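Local coordinates for protein PT26-6P (Thermococcus sp., PDB 2WB7) that is of unknown function but is encoded by a family of euryarchaeal mobile elements and is built of three domains with novel folds, at residues S517-A520 / K521-E524; A481-H484 / E485-G488; Q472-L475 / N476-A480. All coordinates share one frame; numbering follows the deposited sequence.

In the fold
All three interactions are local, i to i+3 or i+4 contacts in the helical domain, at no known active site. Interactions 2 and 3 are successive pieces of helix 471-499, adjoining in the sequence, their centres 13 Å apart. Interaction 1 covers the last two turns of helix 503-523, the next helix in the chain, and the residue after it; its centre lies about 10 Å from each of the other two, and it touches both. Toward interaction 2, E524 OE2 lies 2.7 Å from H484 NE2, a probable hydrogen bond, and A520 CB packs on the same imidazole. Toward interaction 3, Y523 CD1 approaches N476 OD1 to 3.5 Å.

Interaction 1: S517-A520 / K521-E524; sequences SNLA and KEYE
K521 still bonds as in a regular alpha-helix, its N donating to S517 O at 3.1 Å. Its side chain starts beside its own backbone N, which brings CG to 3.3 Å from S517 O. The chain runs extended to CE, which lies 3.8 Å from S517 OG, and only then does the chi4 bend (-65°) turn NZ. The S517 hydroxyl is hydrogen-bonded to E454; toward K521 it meets the methylene CE. At E522 the pattern changes. The amide N reaches L519 O at 3.0 Å, from 61° out of the carbonyl plane, and makes a weak second bond to N518 O. Beyond CG the E522 chain is extended, and OE1 lies 3.4 Å from L519 CD1, a van der Waals contact between a carboxylate oxygen and a methyl. Y523 N follows with a bond of 2.9 Å to A520 O, again i to i+3. Its ring turns an edge to the preceding turn, with A520 O in the ring plane. Beside that edge L519 points the same way: its CG is anti to its backbone N (chi1 -179°), which carries CD1 to 3.8 Å from Y523 CE2. Y523 OH adds a weak hydrogen bond to D9. E524 brings its CG toward A520 O, while its carboxylate turns to H484 of helix 471-499. The i+3 bonds, with the i+4 bond of E522 only weak, are consistent with the helix fraying or narrowing toward its end. Aliphatic parts pack along it, and the polar ends of S517, Y523 and E524 find partners beyond these eight residues, which ties the chain end to its neighbours.

Interaction 2: A481-H484 / E485-G488; sequences AKKH and EMAG
M486, a selenomethionine, lies against both K482 and K483 one turn back along helix 471-499 of the helical domain, in regular i to i+4 packing. Its amide N donates to K482 O at 3.0 Å, and its CG, placed beside the backbone N (chi1 -72°), passes 3.3 Å from the same oxygen. From there the chain is extended. SE runs alongside K483, 3.8 Å from its CD, and the terminal CE meets K482 CE at 4.0 Å where the two chains cross. D7, P239 and Y516 also touch the M486 side chain. E485 sits on another flank: its N bonds to A481 O, and its CG is anti to the backbone N (chi1 -165°), which carries the extended chain away from A481-H484 to the amides of V390 and M391 and a salt bridge with K425. A water bridges E485 and K482, donating to E485 OE1 at 2.9 Å and to K482 O at 2.7 Å. K482 O thus accepts from both an amide and a water. H484 carries the third part. Its carbonyl receives G488 N at 2.9 Å in an almost straight bond (173°), while its ring lies between A520 of helix 503-523 and A457 and D461 of helix 442-465, ND1 on E454. With E524 as the second, two carboxylates on one imidazole would probably favour its protonated form. The lysine ammonium groups likewise end among acids, K482 on D7 and D393, K483 on D7 and D9. The chemistry is divided: methylenes and selenium pack on one another, and the buried charges are matched by partners from other parts of the chain.

Interaction 3: Q472-L475 / N476-A480; sequences QMFL and NYLNA
Four successive i to i+4 backbone bonds join Q472-L475 to N476-A480, from N476 N to Q472 O through to N479 N on L475 O, the last 2.8 Å long and nearly in line with the carbonyl. The polar side-chain link is Q472 to N476. Q472 bends at chi2 (64°), turning its amide toward N476 on the next turn, where NE2 donates to N476 OD1 at 3.0 Å. The bond is not on a lone pair, since the donor stands 51° out of the N476 carbonyl plane, and the two amides are turned 32° against each other. An alanine in place of N476 would remove the acceptor of Q472 NE2 and would probably leave that glutamine amide free to turn. M473, a selenomethionine bent at chi2 and chi3, curls its CE to 4.0 Å from Y477 CE2 and 4.1 Å from N476 CB. On another flank L478 CD1 lies over one face of the F474 ring, 4.0 Å from its centroid, in a CH-pi contact. These flanks address different helices: the F474 ring stacks on Y403, and L475 and L478 pack on I400 and L399 of helix 393-404. Y477 lies against D461, K464 and A465 of helix 442-465, whereas N476 and N479 face Y523 of helix 503-523, which sets this turn among three helices of the domain.

Interaction 1: S517-A520 / K521-E524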
loop_
_atom_site.group_PDB
_atom_site.type_symbol
_atom_site.label_atom_id
_atom_site.label_comp_id
_atom_site.label_asym_id
_atom_site.label_seq_id
_atom_site.Cartn_x
_atom_site.Cartn_y
_atom_site.Cartn_z
ATOM N N SER A 517 -3.727 -18.952 -19.348
ATOM C CA SER A 517 -3.334 -20.258 -19.792
ATOM C C SER A 517 -4.023 -21.325 -18.946
ATOM O O SER A 517 -4.566 -22.286 -19.484
ATOM C CB SER A 517 -1.822 -20.404 -19.745
ATOM O OG SER A 517 -1.453 -21.725 -20.079
ATOM N N ASN A 518 -4.047 -21.145 -17.630
ATOM C CA ASN A 518 -4.718 -22.115 -16.784
ATOM C C ASN A 518 -6.223 -22.145 -17.001
ATOM O O ASN A 518 -6.857 -23.193 -16.887
ATOM C CB ASN A 518 -4.386 -21.908 -15.301
ATOM C CG ASN A 518 -2.909 -22.115 -14.999
ATOM O OD1 ASN A 518 -2.420 -21.711 -13.948
ATOM N ND2 ASN A 518 -2.194 -22.732 -15.923
ATOM N N LEU A 519 -6.808 -20.996 -17.300
ATOM C CA LEU A 519 -8.232 -20.974 -17.579
ATOM C C LEU A 519 -8.471 -21.803 -18.833
ATOM O O LEU A 519 -9.415 -22.623 -18.888
ATOM C CB LEU A 519 -8.734 -19.547 -17.768
ATOM C CG LEU A 519 -10.232 -19.396 -18.045
ATOM C CD1 LEU A 519 -11.032 -20.200 -17.065
ATOM C CD2 LEU A 519 -10.634 -17.957 -17.979
ATOM N N ALA A 520 -7.612 -21.607 -19.836
ATOM C CA ALA A 520 -7.713 -22.390 -21.066
ATOM C C ALA A 520 -7.778 -23.888 -20.779
ATOM O O ALA A 520 -8.655 -24.594 -21.289
ATOM C CB ALA A 520 -6.567 -22.085 -22.009
ATOM N N LYS A 521 -6.848 -24.371 -19.961
ATOM C CA LYS A 521 -6.733 -25.799 -19.714
ATOM C C LYS A 521 -7.950 -26.373 -19.006
ATOM O O LYS A 521 -8.153 -27.583 -19.003
ATOM C CB LYS A 521 -5.492 -26.103 -18.893
ATOM C CG LYS A 521 -4.215 -25.596 -19.498
ATOM C CD LYS A 521 -3.042 -25.999 -18.643
ATOM C CE LYS A 521 -1.754 -25.411 -19.175
ATOM N NZ LYS A 521 -1.418 -25.961 -20.525
ATOM N N GLU A 522 -8.763 -25.525 -18.401
ATOM C CA GLU A 522 -9.952 -26.050 -17.752
ATOM C C GLU A 522 -10.943 -26.557 -18.775
ATOM O O GLU A 522 -11.813 -27.364 -18.462
ATOM C CB GLU A 522 -10.600 -25.004 -16.868
ATOM C CG GLU A 522 -9.872 -24.795 -15.574
ATOM C CD GLU A 522 -10.378 -23.572 -14.875
ATOM O OE1 GLU A 522 -11.418 -23.031 -15.315
ATOM O OE2 GLU A 522 -9.743 -23.138 -13.889
ATOM N N TYR A 523 -10.795 -26.094 -20.007
ATOM C CA TYR A 523 -11.685 -26.481 -21.088
ATOM C C TYR A 523 -11.175 -27.665 -21.918
ATOM O O TYR A 523 -11.943 -28.291 -22.641
ATOM C CB TYR A 523 -11.951 -25.265 -21.961
ATOM C CG TYR A 523 -12.695 -24.234 -21.184
ATOM C CD1 TYR A 523 -14.075 -24.319 -21.041
ATOM C CD2 TYR A 523 -12.024 -23.205 -20.540
ATOM C CE1 TYR A 523 -14.771 -23.396 -20.316
ATOM C CE2 TYR A 523 -12.722 -22.276 -19.808
ATOM C CZ TYR A 523 -14.090 -22.383 -19.706
ATOM O OH TYR A 523 -14.777 -21.468 -18.972
ATOM N N GLU A 524 -9.886 -27.973 -21.815
ATOM C CA GLU A 524 -9.320 -29.081 -22.565
ATOM C C GLU A 524 -9.464 -30.394 -21.816
ATOM O O GLU A 524 -9.363 -30.423 -20.596
ATOM C CB GLU A 524 -7.864 -28.806 -22.860
ATOM C CG GLU A 524 -7.667 -27.553 -23.653
ATOM C CD GLU A 524 -6.238 -27.065 -23.590
ATOM O OE1 GLU A 524 -5.468 -27.614 -22.770
ATOM O OE2 GLU A 524 -5.897 -26.130 -24.351
#

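Interaction 2: A481-H484 / E485-G488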
loop_
_atom_site.group_PDB
_atom_site.type_symbol
_atom_site.label_atom_id
_atom_site.label_comp_id
_atom_site.label_asym_id
_atom_site.label_seq_id
_atom_site.Cartn_x
_atom_site.Cartn_y
_atom_site.Cartn_z
ATOM N N ALA A 481 -8.772 -22.249 -27.102
ATOM C CA ALA A 481 -7.956 -21.602 -28.107
ATOM C C ALA A 481 -7.922 -20.069 -27.938
ATOM O O ALA A 481 -6.884 -19.429 -28.117
ATOM C CB ALA A 481 -8.436 -21.993 -29.500
ATOM N N LYS A 482 -9.054 -19.488 -27.571
ATOM C CA LYS A 482 -9.125 -18.046 -27.378
ATOM C C LYS A 482 -8.245 -17.545 -26.218
ATOM O O LYS A 482 -7.462 -16.582 -26.369
ATOM C CB LYS A 482 -10.565 -17.649 -27.124
ATOM C CG LYS A 482 -10.866 -16.222 -27.483
ATOM C CD LYS A 482 -12.290 -15.907 -27.134
ATOM C CE LYS A 482 -12.644 -14.477 -27.448
ATOM N NZ LYS A 482 -13.937 -14.184 -26.750
ATOM N N LYS A 483 -8.378 -18.201 -25.064
ATOM C CA LYS A 483 -7.605 -17.841 -23.881
ATOM C C LYS A 483 -6.125 -18.119 -24.068
ATOM O O LYS A 483 -5.286 -17.380 -23.545
ATOM C CB LYS A 483 -8.091 -18.594 -22.656
ATOM C CG LYS A 483 -9.578 -18.735 -22.564
ATOM C CD LYS A 483 -10.313 -17.430 -22.476
ATOM C CE LYS A 483 -11.607 -17.646 -21.683
ATOM N NZ LYS A 483 -12.807 -17.084 -22.357
ATOM N N HIS A 484 -5.796 -19.198 -24.778
ATOM C CA HIS A 484 -4.398 -19.455 -25.117
ATOM C C HIS A 484 -3.840 -18.298 -25.936
ATOM O O HIS A 484 -2.722 -17.860 -25.688
ATOM C CB HIS A 484 -4.189 -20.790 -25.862
ATOM C CG HIS A 484 -4.139 -21.993 -24.967
ATOM N ND1 HIS A 484 -3.363 -22.046 -23.826
ATOM C CD2 HIS A 484 -4.761 -23.194 -25.050
ATOM C CE1 HIS A 484 -3.518 -23.221 -23.241
ATOM N NE2 HIS A 484 -4.370 -23.931 -23.958
ATOM N N GLU A 485 -4.601 -17.788 -26.903
ATOM C CA GLU A 485 -4.101 -16.649 -27.674
ATOM C C GLU A 485 -3.905 -15.416 -26.791
ATOM O O GLU A 485 -2.959 -14.645 -26.986
ATOM C CB GLU A 485 -4.990 -16.287 -28.865
ATOM C CG GLU A 485 -4.242 -15.370 -29.819
ATOM C CD GLU A 485 -5.129 -14.440 -30.666
ATOM O OE1 GLU A 485 -6.364 -14.619 -30.672
ATOM O OE2 GLU A 485 -4.557 -13.528 -31.331
HETATM N N MSE A 486 -4.807 -15.239 -25.827
HETATM C CA MSE A 486 -4.735 -14.128 -24.884
HETATM C C MSE A 486 -3.491 -14.236 -24.003
HETATM O O MSE A 486 -2.789 -13.241 -23.762
HETATM C CB MSE A 486 -5.988 -14.113 -24.027
HETATM C CG MSE A 486 -7.245 -13.652 -24.768
HETATM SE SE MSE A 486 -8.849 -14.157 -23.758
HETATM C CE MSE A 486 -10.218 -13.035 -24.566
ATOM N N ALA A 487 -3.225 -15.460 -23.536
ATOM C CA ALA A 487 -2.035 -15.782 -22.760
ATOM C C ALA A 487 -0.758 -15.473 -23.547
ATOM O O ALA A 487 0.130 -14.777 -23.070
ATOM C CB ALA A 487 -2.081 -17.221 -22.370
ATOM N N GLY A 488 -0.688 -15.965 -24.773
ATOM C CA GLY A 488 0.435 -15.685 -25.643
ATOM C C GLY A 488 0.604 -14.203 -25.869
ATOM O O GLY A 488 1.733 -13.692 -25.871
HETATM O O HOH W 1 -7.939 -14.649 -28.228
#

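Interaction 3: Q472-L475 / N476-A480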
loop_
_atom_site.group_PDB
_atom_site.type_symbol
_atom_site.label_atom_id
_atom_site.label_comp_id
_atom_site.label_asym_id
_atom_site.label_seq_id
_atom_site.Cartn_x
_atom_site.Cartn_y
_atom_site.Cartn_z
ATOM N N GLN A 472 -20.713 -28.765 -27.040
ATOM C CA GLN A 472 -19.957 -28.159 -25.956
ATOM C C GLN A 472 -18.473 -28.342 -26.201
ATOM O O GLN A 472 -17.654 -27.483 -25.886
ATOM C CB GLN A 472 -20.341 -28.759 -24.619
ATOM C CG GLN A 472 -19.714 -28.009 -23.452
ATOM C CD GLN A 472 -20.203 -26.554 -23.337
ATOM O OE1 GLN A 472 -21.364 -26.294 -23.044
ATOM N NE2 GLN A 472 -19.309 -25.612 -23.574
HETATM N N MSE A 473 -18.124 -29.471 -26.790
HETATM C CA MSE A 473 -16.734 -29.764 -27.024
HETATM C C MSE A 473 -16.176 -28.810 -28.088
HETATM O O MSE A 473 -14.997 -28.454 -28.092
HETATM C CB MSE A 473 -16.583 -31.225 -27.439
HETATM C CG MSE A 473 -15.301 -31.849 -26.918
HETATM SE SE MSE A 473 -15.247 -31.742 -24.965
HETATM C CE MSE A 473 -13.496 -30.933 -24.763
ATOM N N PHE A 474 -17.031 -28.388 -29.001
ATOM C CA PHE A 474 -16.606 -27.476 -30.043
ATOM C C PHE A 474 -16.410 -26.104 -29.396
ATOM O O PHE A 474 -15.396 -25.435 -29.609
ATOM C CB PHE A 474 -17.662 -27.448 -31.147
ATOM C CG PHE A 474 -17.404 -26.437 -32.222
ATOM C CD1 PHE A 474 -16.405 -26.628 -33.139
ATOM C CD2 PHE A 474 -18.199 -25.305 -32.332
ATOM C CE1 PHE A 474 -16.185 -25.696 -34.144
ATOM C CE2 PHE A 474 -17.990 -24.385 -33.327
ATOM C CZ PHE A 474 -16.980 -24.573 -34.230
ATOM N N LEU A 475 -17.389 -25.688 -28.599
ATOM C CA LEU A 475 -17.262 -24.478 -27.808
ATOM C C LEU A 475 -15.999 -24.521 -26.954
ATOM O O LEU A 475 -15.183 -23.592 -26.999
ATOM C CB LEU A 475 -18.490 -24.277 -26.919
ATOM C CG LEU A 475 -19.780 -23.859 -27.630
ATOM C CD1 LEU A 475 -20.843 -23.467 -26.601
ATOM C CD2 LEU A 475 -19.534 -22.729 -28.644
ATOM N N ASN A 476 -15.823 -25.612 -26.203
ATOM C CA ASN A 476 -14.702 -25.696 -25.277
ATOM C C ASN A 476 -13.351 -25.509 -25.933
ATOM O O ASN A 476 -12.496 -24.806 -25.406
ATOM C CB ASN A 476 -14.730 -26.993 -24.501
ATOM C CG ASN A 476 -15.776 -26.991 -23.421
ATOM O OD1 ASN A 476 -16.347 -25.953 -23.100
ATOM N ND2 ASN A 476 -16.054 -28.158 -22.865
ATOM N N TYR A 477 -13.159 -26.126 -27.089
ATOM C CA TYR A 477 -11.894 -25.990 -27.779
ATOM C C TYR A 477 -11.688 -24.586 -28.356
ATOM O O TYR A 477 -10.559 -24.069 -28.360
ATOM C CB TYR A 477 -11.768 -27.032 -28.886
ATOM C CG TYR A 477 -11.147 -28.342 -28.444
ATOM C CD1 TYR A 477 -9.819 -28.393 -28.029
ATOM C CD2 TYR A 477 -11.875 -29.532 -28.468
ATOM C CE1 TYR A 477 -9.232 -29.581 -27.638
ATOM C CE2 TYR A 477 -11.296 -30.727 -28.088
ATOM C CZ TYR A 477 -9.971 -30.746 -27.679
ATOM O OH TYR A 477 -9.381 -31.926 -27.286
ATOM N N LEU A 478 -12.760 -23.973 -28.855
ATOM C CA LEU A 478 -12.661 -22.595 -29.322
ATOM C C LEU A 478 -12.290 -21.697 -28.148
ATOM O O LEU A 478 -11.420 -20.834 -28.249
ATOM C CB LEU A 478 -13.970 -22.128 -29.939
ATOM C CG LEU A 478 -14.293 -22.697 -31.316
ATOM C CD1 LEU A 478 -15.626 -22.127 -31.780
ATOM C CD2 LEU A 478 -13.156 -22.397 -32.291
ATOM N N ASN A 479 -12.932 -21.925 -27.013
ATOM C CA ASN A 479 -12.644 -21.137 -25.843
ATOM C C ASN A 479 -11.221 -21.339 -25.299
ATOM O O ASN A 479 -10.544 -20.363 -24.954
ATOM C CB ASN A 479 -13.689 -21.367 -24.769
ATOM C CG ASN A 479 -13.663 -20.290 -23.733
ATOM O OD1 ASN A 479 -13.421 -20.550 -22.552
ATOM N ND2 ASN A 479 -13.854 -19.052 -24.169
ATOM N N ALA A 480 -10.768 -22.590 -25.227
ATOM C CA ALA A 480 -9.382 -22.858 -24.856
ATOM C C ALA A 480 -8.483 -22.123 -25.822
ATOM O O ALA A 480 -7.546 -21.445 -25.420
ATOM C CB ALA A 480 -9.069 -24.362 -24.866
#